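Local coordinates for protein Exo beta-1,2-glucooligosaccharide sophorohydrolase (non-reducing end) (PDB 5Z06) that hydrolyses linear beta-1,2-glucan and beta-1,2-glucooligosaccharides as an exo-type enzyme, releasing sophorose from the non-reducing end, at residues G531-Y541 / Y556-N567. Numbering follows the deposited sequence.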
ATOM      1  N   GLY A 531       2.913  22.723   4.178  1.00 28.45           N
ATOM      2  CA  GLY A 531       2.479  21.682   5.111  1.00 29.40           C
ATOM      3  C   GLY A 531       3.174  20.341   4.956  1.00 30.21           C
ATOM      4  O   GLY A 531       3.132  19.509   5.865  1.00 28.48           O
ATOM      5  N   GLY A 532       3.804  20.129   3.798  1.00 29.27           N
ATOM      6  CA  GLY A 532       4.460  18.890   3.511  1.00 28.80           C
ATOM      7  C   GLY A 532       3.434  17.856   3.069  1.00 29.04           C
ATOM      8  O   GLY A 532       2.261  18.182   2.828  1.00 28.33           O
ATOM      9  N   PRO A 533       3.875  16.596   2.937  1.00 28.92           N
ATOM     10  CA  PRO A 533       2.925  15.538   2.668  1.00 28.84           C
ATOM     11  C   PRO A 533       1.838  15.572   3.707  1.00 28.13           C
ATOM     12  O   PRO A 533       2.111  15.811   4.893  1.00 26.04           O
ATOM     13  CB  PRO A 533       3.749  14.266   2.813  1.00 29.74           C
ATOM     14  CG  PRO A 533       5.174  14.693   2.681  1.00 29.34           C
ATOM     15  CD  PRO A 533       5.227  16.088   3.195  1.00 28.56           C
ATOM     16  N   LEU A 534       0.609  15.350   3.270  1.00 26.28           N
ATOM     17  CA  LEU A 534      -0.518  15.469   4.176  1.00 25.88           C
ATOM     18  C   LEU A 534      -0.544  14.452   5.302  1.00 25.57           C
ATOM     19  O   LEU A 534      -1.236  14.675   6.293  1.00 28.20           O
ATOM     20  CB  LEU A 534      -1.837  15.432   3.418  1.00 26.31           C
ATOM     21  CG  LEU A 534      -3.060  16.004   4.118  1.00 26.96           C
ATOM     22  CD1 LEU A 534      -2.829  17.436   4.565  1.00 27.40           C
ATOM     23  CD2 LEU A 534      -4.251  15.935   3.167  1.00 27.17           C
ATOM     24  N   PHE A 535       0.203  13.355   5.192  1.00 25.07           N
ATOM     25  CA  PHE A 535       0.245  12.390   6.299  1.00 26.98           C
ATOM     26  C   PHE A 535       0.865  12.965   7.567  1.00 27.21           C
ATOM     27  O   PHE A 535       0.681  12.411   8.650  1.00 26.96           O
ATOM     28  CB  PHE A 535       0.932  11.086   5.899  1.00 27.33           C
ATOM     29  CG  PHE A 535       2.429  11.132   5.933  1.00 27.94           C
ATOM     30  CD1 PHE A 535       3.113  10.835   7.105  1.00 28.40           C
ATOM     31  CD2 PHE A 535       3.165  11.424   4.796  1.00 28.56           C
ATOM     32  CE1 PHE A 535       4.499  10.833   7.157  1.00 28.77           C
ATOM     33  CE2 PHE A 535       4.559  11.440   4.837  1.00 29.23           C
ATOM     34  CZ  PHE A 535       5.225  11.135   6.014  1.00 29.36           C
ATOM     35  N   PHE A 536       1.586  14.075   7.425  1.00 26.73           N
ATOM     36  CA  PHE A 536       2.064  14.835   8.564  1.00 27.83           C
ATOM     37  C   PHE A 536       0.961  15.217   9.563  1.00 27.95           C
ATOM     38  O   PHE A 536       1.210  15.217  10.777  1.00 27.48           O
ATOM     39  CB  PHE A 536       2.812  16.082   8.085  1.00 28.73           C
ATOM     40  CG  PHE A 536       4.174  15.814   7.498  1.00 27.14           C
ATOM     41  CD1 PHE A 536       4.643  14.526   7.207  1.00 27.29           C
ATOM     42  CD2 PHE A 536       4.991  16.885   7.207  1.00 28.22           C
ATOM     43  CE1 PHE A 536       5.898  14.342   6.671  1.00 27.18           C
ATOM     44  CE2 PHE A 536       6.250  16.700   6.677  1.00 27.63           C
ATOM     45  CZ  PHE A 536       6.707  15.421   6.417  1.00 26.34           C
ATOM     46  N   ILE A 537      -0.238  15.526   9.074  1.00 25.86           N
ATOM     47  CA  ILE A 537      -1.356  15.823   9.971  1.00 27.21           C
ATOM     48  C   ILE A 537      -2.167  14.598  10.439  1.00 27.07           C
ATOM     49  O   ILE A 537      -3.194  14.733  11.091  1.00 28.10           O
ATOM     50  CB  ILE A 537      -2.284  16.915   9.395  1.00 26.83           C
ATOM     51  CG1 ILE A 537      -3.038  16.425   8.148  1.00 26.21           C
ATOM     52  CG2 ILE A 537      -1.468  18.152   9.090  1.00 25.87           C
ATOM     53  CD1 ILE A 537      -4.262  17.230   7.850  1.00 26.71           C
ATOM     54  N   HIS A 538      -1.685  13.406  10.117  1.00 28.22           N
ATOM     55  CA  HIS A 538      -2.369  12.175  10.438  1.00 27.30           C
ATOM     56  C   HIS A 538      -1.646  11.448  11.554  1.00 27.80           C
ATOM     57  O   HIS A 538      -2.183  11.330  12.649  1.00 25.15           O
ATOM     58  CB  HIS A 538      -2.463  11.270   9.205  1.00 27.17           C
ATOM     59  CG  HIS A 538      -3.241  11.878   8.091  1.00 26.56           C
ATOM     60  ND1 HIS A 538      -3.081  11.490   6.777  1.00 26.43           N
ATOM     61  CD2 HIS A 538      -4.171  12.864   8.089  1.00 26.71           C
ATOM     62  CE1 HIS A 538      -3.853  12.240   6.008  1.00 27.33           C
ATOM     63  NE2 HIS A 538      -4.538  13.069   6.780  1.00 28.70           N
ATOM     64  N   TYR A 539      -0.416  11.014  11.279  1.00 27.36           N
ATOM     65  CA  TYR A 539       0.234   9.984  12.089  1.00 27.23           C
ATOM     66  C   TYR A 539       0.396  10.370  13.544  1.00 26.16           C
ATOM     67  O   TYR A 539       0.080   9.581  14.417  1.00 28.37           O
ATOM     68  CB  TYR A 539       1.592   9.630  11.531  1.00 25.77           C
ATOM     69  CG  TYR A 539       1.615   8.985  10.167  1.00 26.43           C
ATOM     70  CD1 TYR A 539       0.464   8.617   9.496  1.00 26.70           C
ATOM     71  CD2 TYR A 539       2.834   8.677   9.583  1.00 27.53           C
ATOM     72  CE1 TYR A 539       0.534   8.006   8.261  1.00 27.54           C
ATOM     73  CE2 TYR A 539       2.913   8.054   8.359  1.00 27.97           C
ATOM     74  CZ  TYR A 539       1.762   7.737   7.689  1.00 27.63           C
ATOM     75  OH  TYR A 539       1.863   7.118   6.465  1.00 27.86           O
ATOM     76  N   SER A 540       0.872  11.584  13.796  1.00 26.14           N
ATOM     77  CA  SER A 540       1.037  12.074  15.170  1.00 26.18           C
ATOM     78  C   SER A 540      -0.270  12.498  15.825  1.00 25.41           C
ATOM     79  O   SER A 540      -0.258  12.948  16.982  1.00 24.21           O
ATOM     80  CB  SER A 540       2.035  13.251  15.238  1.00 24.91           C
ATOM     81  OG  SER A 540       3.356  12.780  15.168  1.00 24.57           O
ATOM     82  N   TYR A 541      -1.373  12.395  15.089  1.00 25.35           N
ATOM     83  CA  TYR A 541      -2.657  12.917  15.503  1.00 25.29           C
ATOM     84  C   TYR A 541      -3.751  11.868  15.446  1.00 25.21           C
ATOM     85  O   TYR A 541      -4.948  12.196  15.394  1.00 24.29           O
ATOM     86  CB  TYR A 541      -3.000  14.170  14.672  1.00 25.49           C
ATOM     87  CG  TYR A 541      -1.820  15.098  14.713  1.00 25.84           C
ATOM     88  CD1 TYR A 541      -1.521  15.828  15.873  1.00 26.09           C
ATOM     89  CD2 TYR A 541      -0.934  15.174  13.651  1.00 25.48           C
ATOM     90  CE1 TYR A 541      -0.402  16.618  15.950  1.00 24.32           C
ATOM     91  CE2 TYR A 541       0.187  15.974  13.726  1.00 25.97           C
ATOM     92  CZ  TYR A 541       0.444  16.690  14.882  1.00 26.05           C
ATOM     93  OH  TYR A 541       1.568  17.466  14.937  1.00 25.03           O
ATOM     94  N   TYR A 556      -2.878  22.886  17.242  1.00 29.51           N
ATOM     95  CA  TYR A 556      -2.604  21.968  16.126  1.00 29.50           C
ATOM     96  C   TYR A 556      -3.808  21.521  15.300  1.00 28.81           C
ATOM     97  O   TYR A 556      -3.666  21.335  14.106  1.00 29.66           O
ATOM     98  CB  TYR A 556      -1.637  20.815  16.519  1.00 28.30           C
ATOM     99  CG  TYR A 556      -0.283  21.407  16.510  1.00 26.97           C
ATOM    100  CD1 TYR A 556       0.415  21.547  15.326  1.00 27.21           C
ATOM    101  CD2 TYR A 556       0.211  22.024  17.636  1.00 28.55           C
ATOM    102  CE1 TYR A 556       1.623  22.198  15.279  1.00 27.74           C
ATOM    103  CE2 TYR A 556       1.432  22.674  17.614  1.00 28.37           C
ATOM    104  CZ  TYR A 556       2.131  22.772  16.432  1.00 28.50           C
ATOM    105  OH  TYR A 556       3.336  23.418  16.401  1.00 28.98           O
ATOM    106  N   PHE A 557      -4.989  21.407  15.880  1.00 28.56           N
ATOM    107  CA  PHE A 557      -6.138  21.137  15.050  1.00 29.91           C
ATOM    108  C   PHE A 557      -6.283  22.276  14.038  1.00 31.71           C
ATOM    109  O   PHE A 557      -6.519  22.027  12.871  1.00 31.47           O
ATOM    110  CB  PHE A 557      -7.439  21.041  15.830  1.00 30.43           C
ATOM    111  CG  PHE A 557      -8.620  20.815  14.941  1.00 30.30           C
ATOM    112  CD1 PHE A 557      -8.876  19.539  14.434  1.00 29.98           C
ATOM    113  CD2 PHE A 557      -9.417  21.875  14.524  1.00 29.90           C
ATOM    114  CE1 PHE A 557      -9.937  19.328  13.572  1.00 29.79           C
ATOM    115  CE2 PHE A 557     -10.485  21.664  13.660  1.00 29.62           C
ATOM    116  CZ  PHE A 557     -10.747  20.395  13.186  1.00 29.07           C
ATOM    117  N   GLU A 558      -6.210  23.514  14.523  1.00 32.05           N
ATOM    118  CA  GLU A 558      -6.343  24.695  13.684  1.00 35.23           C
ATOM    119  C   GLU A 558      -5.323  24.689  12.562  1.00 31.16           C
ATOM    120  O   GLU A 558      -5.662  24.916  11.401  1.00 30.38           O
ATOM    121  CB  GLU A 558      -6.157  25.965  14.519  1.00 39.75           C
ATOM    122  CG  GLU A 558      -6.199  27.277  13.739  1.00 41.76           C
ATOM    123  CD  GLU A 558      -5.495  28.389  14.484  1.00 47.35           C
ATOM    124  OE1 GLU A 558      -6.156  29.057  15.303  1.00 50.01           O
ATOM    125  OE2 GLU A 558      -4.266  28.587  14.264  1.00 53.68           O
ATOM    126  N   ASN A 559      -4.077  24.433  12.922  1.00 28.39           N
ATOM    127  CA  ASN A 559      -2.985  24.487  11.965  1.00 28.32           C
ATOM    128  C   ASN A 559      -2.988  23.294  10.992  1.00 29.83           C
ATOM    129  O   ASN A 559      -2.787  23.467   9.791  1.00 27.61           O
ATOM    130  CB  ASN A 559      -1.645  24.549  12.685  1.00 28.02           C
ATOM    131  CG  ASN A 559      -0.563  25.159  11.814  1.00 28.89           C
ATOM    132  OD1 ASN A 559      -0.627  26.344  11.467  1.00 28.77           O
ATOM    133  ND2 ASN A 559       0.410  24.353  11.423  1.00 29.22           N
ATOM    134  N   ASN A 560      -3.196  22.090  11.532  1.00 30.40           N
ATOM    135  CA  ASN A 560      -3.315  20.878  10.728  1.00 29.35           C
ATOM    136  C   ASN A 560      -4.463  21.025   9.739  1.00 30.24           C
ATOM    137  O   ASN A 560      -4.319  20.712   8.563  1.00 28.97           O
ATOM    138  CB  ASN A 560      -3.565  19.642  11.607  1.00 28.25           C
ATOM    139  CG  ASN A 560      -2.351  19.236  12.410  1.00 27.35           C
ATOM    140  OD1 ASN A 560      -1.289  19.864  12.334  1.00 26.95           O
ATOM    141  ND2 ASN A 560      -2.510  18.190  13.209  1.00 26.13           N
ATOM    142  N   GLN A 561      -5.595  21.519  10.224  1.00 29.76           N
ATOM    143  CA  GLN A 561      -6.767  21.680   9.373  1.00 30.64           C
ATOM    144  C   GLN A 561      -6.459  22.602   8.202  1.00 31.41           C
ATOM    145  O   GLN A 561      -6.894  22.346   7.085  1.00 31.71           O
ATOM    146  CB  GLN A 561      -7.946  22.201  10.175  1.00 30.02           C
ATOM    147  CG  GLN A 561      -9.221  22.440   9.381  1.00 31.47           C
ATOM    148  CD  GLN A 561     -10.286  23.065  10.235  1.00 30.65           C
ATOM    149  OE1 GLN A 561     -10.064  24.123  10.824  1.00 33.23           O
ATOM    150  NE2 GLN A 561     -11.439  22.423  10.318  1.00 28.08           N
ATOM    151  N   LYS A 562      -5.707  23.661   8.470  1.00 30.36           N
ATOM    152  CA  LYS A 562      -5.236  24.528   7.416  1.00 31.35           C
ATOM    153  C   LYS A 562      -4.427  23.791   6.380  1.00 29.93           C
ATOM    154  O   LYS A 562      -4.599  24.043   5.184  1.00 29.45           O
ATOM    155  CB  LYS A 562      -4.400  25.668   7.976  1.00 32.09           C
ATOM    156  CG  LYS A 562      -5.258  26.775   8.525  1.00 33.02           C
ATOM    157  CD  LYS A 562      -4.395  27.781   9.229  1.00 33.21           C
ATOM    158  CE  LYS A 562      -5.228  28.840   9.902  1.00 32.73           C
ATOM    159  NZ  LYS A 562      -4.287  29.722  10.628  1.00 33.13           N
ATOM    160  N   MET A 563      -3.540  22.903   6.830  1.00 28.42           N
ATOM    161  CA  MET A 563      -2.790  22.082   5.896  1.00 28.41           C
ATOM    162  C   MET A 563      -3.710  21.238   4.995  1.00 27.38           C
ATOM    163  O   MET A 563      -3.510  21.174   3.789  1.00 27.52           O
ATOM    164  CB  MET A 563      -1.776  21.227   6.622  1.00 29.61           C
ATOM    165  CG  MET A 563      -0.690  22.076   7.263  1.00 30.40           C
ATOM    166  SD  MET A 563       0.474  21.065   8.185  1.00 28.34           S
ATOM    167  CE  MET A 563       1.647  22.310   8.695  1.00 28.61           C
ATOM    168  N   ALA A 564      -4.725  20.617   5.575  1.00 25.72           N
ATOM    169  CA  ALA A 564      -5.665  19.845   4.795  1.00 24.80           C
ATOM    170  C   ALA A 564      -6.351  20.722   3.764  1.00 26.54           C
ATOM    171  O   ALA A 564      -6.408  20.372   2.589  1.00 25.95           O
ATOM    172  CB  ALA A 564      -6.684  19.168   5.688  1.00 24.40           C
ATOM    173  N   LYS A 565      -6.859  21.870   4.197  1.00 27.68           N
ATOM    174  CA  LYS A 565      -7.538  22.774   3.279  1.00 27.89           C
ATOM    175  C   LYS A 565      -6.637  23.291   2.177  1.00 26.61           C
ATOM    176  O   LYS A 565      -7.088  23.467   1.062  1.00 26.05           O
ATOM    177  CB  LYS A 565      -8.107  23.955   4.039  1.00 31.07           C
ATOM    178  CG  LYS A 565      -9.361  23.605   4.819  1.00 34.31           C
ATOM    179  CD  LYS A 565      -9.671  24.691   5.828  1.00 38.45           C
ATOM    180  CE  LYS A 565     -10.922  25.473   5.507  1.00 41.96           C
ATOM    181  NZ  LYS A 565     -10.937  26.715   6.325  1.00 44.65           N
ATOM    182  N   ILE A 566      -5.386  23.580   2.528  1.00 26.62           N
ATOM    183  CA  ILE A 566      -4.386  24.055   1.596  1.00 26.06           C
ATOM    184  C   ILE A 566      -4.167  23.000   0.543  1.00 28.12           C
ATOM    185  O   ILE A 566      -4.099  23.285  -0.640  1.00 26.36           O
ATOM    186  CB  ILE A 566      -3.048  24.349   2.322  1.00 25.70           C
ATOM    187  CG1 ILE A 566      -3.091  25.722   3.025  1.00 26.22           C
ATOM    188  CG2 ILE A 566      -1.864  24.328   1.371  1.00 24.02           C
ATOM    189  CD1 ILE A 566      -2.054  25.912   4.112  1.00 24.90           C
ATOM    190  N   ASN A 567      -4.012  21.769   1.013  1.00 28.86           N
ATOM    191  CA  ASN A 567      -3.815  20.647   0.142  1.00 27.27           C
ATOM    192  C   ASN A 567      -5.022  20.502  -0.809  1.00 28.19           C
ATOM    193  O   ASN A 567      -4.847  20.440  -2.038  1.00 29.97           O
ATOM    194  CB  ASN A 567      -3.529  19.380   0.990  1.00 26.40           C
ATOM    195  CG  ASN A 567      -3.007  18.233   0.164  1.00 25.21           C
ATOM    196  OD1 ASN A 567      -3.633  17.864  -0.833  1.00 23.43           O
ATOM    197  ND2 ASN A 567      -1.889  17.634   0.591  1.00 23.00           N
TER
HETATM  198  O   HOH W   1      -0.402  18.631   2.551  1.00 25.98           O
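I537 and L534 make the two largest contributions of the loop 531-541 to its contact with the helix 556-567. The two branches of I537 divide the work: CG2, set anti to the carbonyl carbon, lies 3.6 Å from both CB of N560 and SD of M563, while CD1 reaches CB of A564 at 3.8 Å. With CG turned away from the backbone N (chi1 -160°), L534 lays CD1 over the helix backbone, 3.7 Å from CA of A564, and brings CB and CD2 against the amide of N567. The extended M563 side chain runs to G531, its SD 3.7 Å from CA; a beta-carbon there would collide with M563 CG and with the preceding carbonyl oxygen, so both the packing and the backbone angles leave glycine as the residue that fits.

Aromatic contacts occupy the other end. ND2 of N560 sits 3.3 Å above the plane and over the centre of the Y541 ring, with the amide and ring planes 69° apart; N560 has its main polar partner in Y622. CB of S540 lies on the opposite face, offset toward the rim, and CB of Y556 packs loosely and obliquely against the ring, 4.4 Å from CE1 of Y541. An alanine in place of Y541 would take the ring from beneath ND2 of N560 and is likely to open a gap between N560 and Y556.

The polar link is indirect: one water donates to G532 O and accepts from N567 ND2, 2.7 Å from each, while the N567 amide finds its main polar partner in L588. W463 and Y622 bind the loop carbonyls G531 O and I537 O. With no direct hydrogen bond across it, this buried fit within the glycoamylase-like region rests on shape and apolar burial, with one water and the amide over the ring as its polar elements.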